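Local coordinates for protein transmembrane oligosaccharyl transferase, putative (Archaeoglobus fulgidus, PDB 3VGP) that is a putative membrane-bound oligosaccharyl transferase of the archaeal AglB family, represented here by its C-terminal globular domain, at residues Y88-D93 against V156-V161. The protein carries 1 engineered substitution. Sequence-based numbering, arbitrary orientation.
Sequences YVVTAD and VKIFEV
Strands 88-91 and 156-161 run antiparallel, bound through V89 with F159 and T91 with K157, each pair exchanging two backbone hydrogen bonds (F159 N to V89 O, 2.8 Å). All four are nearly straight at the hydrogen; K157 N differs in approaching T91 O from above the carbonyl plane. On the face of Y88, V90, I158 and E160, the Y88 ring leans obliquely on I158, its CD1 3.7 Å from I158 CG2, and runs alongside E160 with ring and carboxylate planes only 17° apart. Ring carbons thus lie beside aliphatic carbon, while Y88 OH reaches S18 and a water that bonds weakly to E160 OE2, itself salt-bridged to R87. Beta-branched V90 and V156, suited to extended backbone, cross obliquely and tightly, V90 CG1 to V156 CG1 at 3.5 Å. On the other face, T91 OG1 (chi1 65°) bonds to H137 and lies 3.4 Å from F159 CE2, at the ring's in-plane edge; a small hydroxyl fits between this edge and K157 CB. The extended K157 chain leads away, its NZ hydrogen-bonding H137 O and N140 OD1. In this mixed sheet, helix 6-20 packs on Y88 and V90, helix 58-69 on V89 and T91, and strands 35-36 and 147-153 flank the pair.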
ATOM      1  N   TYR A  88       0.374   7.409   5.036  1.00 15.44           N
ATOM      2  CA  TYR A  88       0.887   6.070   5.293  1.00 14.46           C
ATOM      3  C   TYR A  88       0.715   5.096   4.142  1.00 14.12           C
ATOM      4  O   TYR A  88      -0.300   5.097   3.442  1.00 14.77           O
ATOM      5  CB  TYR A  88       0.199   5.466   6.518  1.00 14.38           C
ATOM      6  CG  TYR A  88       0.437   6.215   7.809  1.00 13.98           C
ATOM      7  CD1 TYR A  88       1.722   6.362   8.322  1.00 13.36           C
ATOM      8  CD2 TYR A  88      -0.627   6.762   8.522  1.00 17.67           C
ATOM      9  CE1 TYR A  88       1.945   7.038   9.521  1.00 15.50           C
ATOM     10  CE2 TYR A  88      -0.416   7.444   9.724  1.00 17.52           C
ATOM     11  CZ  TYR A  88       0.874   7.575  10.213  1.00 17.12           C
ATOM     12  OH  TYR A  88       1.101   8.246  11.396  1.00 19.06           O
ATOM     13  N   VAL A  89       1.732   4.259   3.965  1.00 15.27           N
ATOM     14  CA  VAL A  89       1.722   3.202   2.966  1.00 14.13           C
ATOM     15  C   VAL A  89       1.954   1.938   3.792  1.00 15.50           C
ATOM     16  O   VAL A  89       2.860   1.894   4.624  1.00 17.09           O
ATOM     17  CB  VAL A  89       2.865   3.359   1.940  1.00 15.85           C
ATOM     18  CG1 VAL A  89       2.903   2.144   1.031  1.00 16.78           C
ATOM     19  CG2 VAL A  89       2.646   4.616   1.105  1.00 18.26           C
ATOM     20  N   VAL A  90       1.143   0.913   3.570  1.00 16.10           N
ATOM     21  CA  VAL A  90       1.269  -0.310   4.356  1.00 16.23           C
ATOM     22  C   VAL A  90       1.541  -1.534   3.497  1.00 16.04           C
ATOM     23  O   VAL A  90       0.889  -1.737   2.475  1.00 16.29           O
ATOM     24  CB  VAL A  90      -0.017  -0.563   5.171  1.00 18.30           C
ATOM     25  CG1 VAL A  90       0.194  -1.718   6.142  1.00 21.13           C
ATOM     26  CG2 VAL A  90      -0.411   0.702   5.917  1.00 21.87           C
ATOM     27  N   THR A  91       2.503  -2.346   3.924  1.00 15.25           N
ATOM     28  CA  THR A  91       2.859  -3.567   3.205  1.00 15.80           C
ATOM     29  C   THR A  91       2.732  -4.763   4.149  1.00 17.18           C
ATOM     30  O   THR A  91       2.499  -4.597   5.344  1.00 17.19           O
ATOM     31  CB  THR A  91       4.310  -3.513   2.651  1.00 15.78           C
ATOM     32  OG1 THR A  91       5.249  -3.459   3.734  1.00 16.89           O
ATOM     33  CG2 THR A  91       4.495  -2.277   1.766  1.00 17.10           C
ATOM     34  N   ALA A  92       2.862  -5.966   3.598  1.00 16.22           N
ATOM     35  CA  ALA A  92       2.778  -7.196   4.384  1.00 16.83           C
ATOM     36  C   ALA A  92       3.353  -8.313   3.527  1.00 16.63           C
ATOM     37  O   ALA A  92       3.445  -8.174   2.307  1.00 16.32           O
ATOM     38  CB  ALA A  92       1.327  -7.503   4.747  1.00 16.90           C
ATOM     39  N   ASP A  93       3.735  -9.427   4.143  1.00 15.08           N
ATOM     40  CA  ASP A  93       4.313 -10.520   3.363  1.00 17.27           C
ATOM     41  C   ASP A  93       3.391 -10.969   2.238  1.00 16.11           C
ATOM     42  O   ASP A  93       3.854 -11.293   1.139  1.00 16.67           O
ATOM     43  CB  ASP A  93       4.624 -11.737   4.246  1.00 19.50           C
ATOM     44  CG  ASP A  93       5.812 -11.519   5.160  1.00 22.76           C
ATOM     45  OD1 ASP A  93       6.617 -10.601   4.897  1.00 23.91           O
ATOM     46  OD2 ASP A  93       5.952 -12.290   6.139  1.00 23.35           O
ATOM     47  N   VAL A 156       3.204  -6.882   9.031  1.00 19.11           N
ATOM     48  CA  VAL A 156       2.528  -5.722   8.464  1.00 18.70           C
ATOM     49  C   VAL A 156       3.437  -4.534   8.780  1.00 19.02           C
ATOM     50  O   VAL A 156       3.705  -4.250   9.949  1.00 21.34           O
ATOM     51  CB  VAL A 156       1.142  -5.491   9.113  1.00 17.44           C
ATOM     52  CG1 VAL A 156       0.456  -4.293   8.467  1.00 19.07           C
ATOM     53  CG2 VAL A 156       0.280  -6.728   8.958  1.00 18.41           C
ATOM     54  N   LYS A 157       3.916  -3.854   7.743  1.00 17.60           N
ATOM     55  CA  LYS A 157       4.813  -2.718   7.932  1.00 17.38           C
ATOM     56  C   LYS A 157       4.149  -1.406   7.533  1.00 17.78           C
ATOM     57  O   LYS A 157       3.544  -1.312   6.469  1.00 17.95           O
ATOM     58  CB  LYS A 157       6.093  -2.911   7.112  1.00 16.74           C
ATOM     59  CG  LYS A 157       6.870  -4.170   7.461  1.00 14.98           C
ATOM     60  CD  LYS A 157       8.171  -4.266   6.682  1.00 17.63           C
ATOM     61  CE  LYS A 157       8.897  -5.570   7.008  1.00 21.08           C
ATOM     62  NZ  LYS A 157      10.210  -5.685   6.324  1.00 23.03           N
ATOM     63  N   ILE A 158       4.267  -0.400   8.397  1.00 14.79           N
ATOM     64  CA  ILE A 158       3.685   0.911   8.132  1.00 16.60           C
ATOM     65  C   ILE A 158       4.799   1.901   7.815  1.00 15.60           C
ATOM     66  O   ILE A 158       5.711   2.102   8.614  1.00 14.60           O
ATOM     67  CB  ILE A 158       2.877   1.428   9.346  1.00 15.74           C
ATOM     68  CG1 ILE A 158       1.719   0.469   9.642  1.00 16.51           C
ATOM     69  CG2 ILE A 158       2.324   2.823   9.056  1.00 18.09           C
ATOM     70  CD1 ILE A 158       0.907   0.848  10.858  1.00 14.97           C
ATOM     71  N   PHE A 159       4.718   2.505   6.635  1.00 13.95           N
ATOM     72  CA  PHE A 159       5.703   3.480   6.185  1.00 13.84           C
ATOM     73  C   PHE A 159       5.055   4.853   6.140  1.00 16.02           C
ATOM     74  O   PHE A 159       3.907   4.989   5.724  1.00 15.55           O
ATOM     75  CB  PHE A 159       6.195   3.121   4.781  1.00 14.20           C
ATOM     76  CG  PHE A 159       6.934   1.813   4.710  1.00 12.55           C
ATOM     77  CD1 PHE A 159       8.314   1.770   4.868  1.00 14.62           C
ATOM     78  CD2 PHE A 159       6.245   0.624   4.493  1.00 14.68           C
ATOM     79  CE1 PHE A 159       9.000   0.566   4.808  1.00 15.31           C
ATOM     80  CE2 PHE A 159       6.921  -0.589   4.433  1.00 15.27           C
ATOM     81  CZ  PHE A 159       8.300  -0.621   4.589  1.00 15.29           C
ATOM     82  N   GLU A 160       5.784   5.870   6.578  1.00 14.51           N
ATOM     83  CA  GLU A 160       5.252   7.222   6.527  1.00 15.21           C
ATOM     84  C   GLU A 160       5.886   7.922   5.336  1.00 16.47           C
ATOM     85  O   GLU A 160       7.079   7.764   5.065  1.00 16.55           O
ATOM     86  CB  GLU A 160       5.572   7.979   7.821  1.00 18.11           C
ATOM     87  CG  GLU A 160       5.011   9.396   7.860  1.00 22.21           C
ATOM     88  CD  GLU A 160       5.062  10.004   9.253  1.00 25.46           C
ATOM     89  OE1 GLU A 160       6.105   9.861   9.924  1.00 25.95           O
ATOM     90  OE2 GLU A 160       4.065  10.631   9.672  1.00 27.17           O
ATOM     91  N   VAL A 161       5.077   8.674   4.604  1.00 14.32           N
ATOM     92  CA  VAL A 161       5.573   9.413   3.456  1.00 16.53           C
ATOM     93  C   VAL A 161       6.295  10.649   3.987  1.00 17.20           C
ATOM     94  O   VAL A 161       5.716  11.443   4.726  1.00 18.50           O
ATOM     95  CB  VAL A 161       4.412   9.846   2.548  1.00 16.75           C
ATOM     96  CG1 VAL A 161       4.941  10.638   1.365  1.00 16.96           C
ATOM     97  CG2 VAL A 161       3.662   8.618   2.072  1.00 16.33           C
TER
HETATM   98  O   HOH W   1       3.585   8.635  12.014  1.00 32.24           O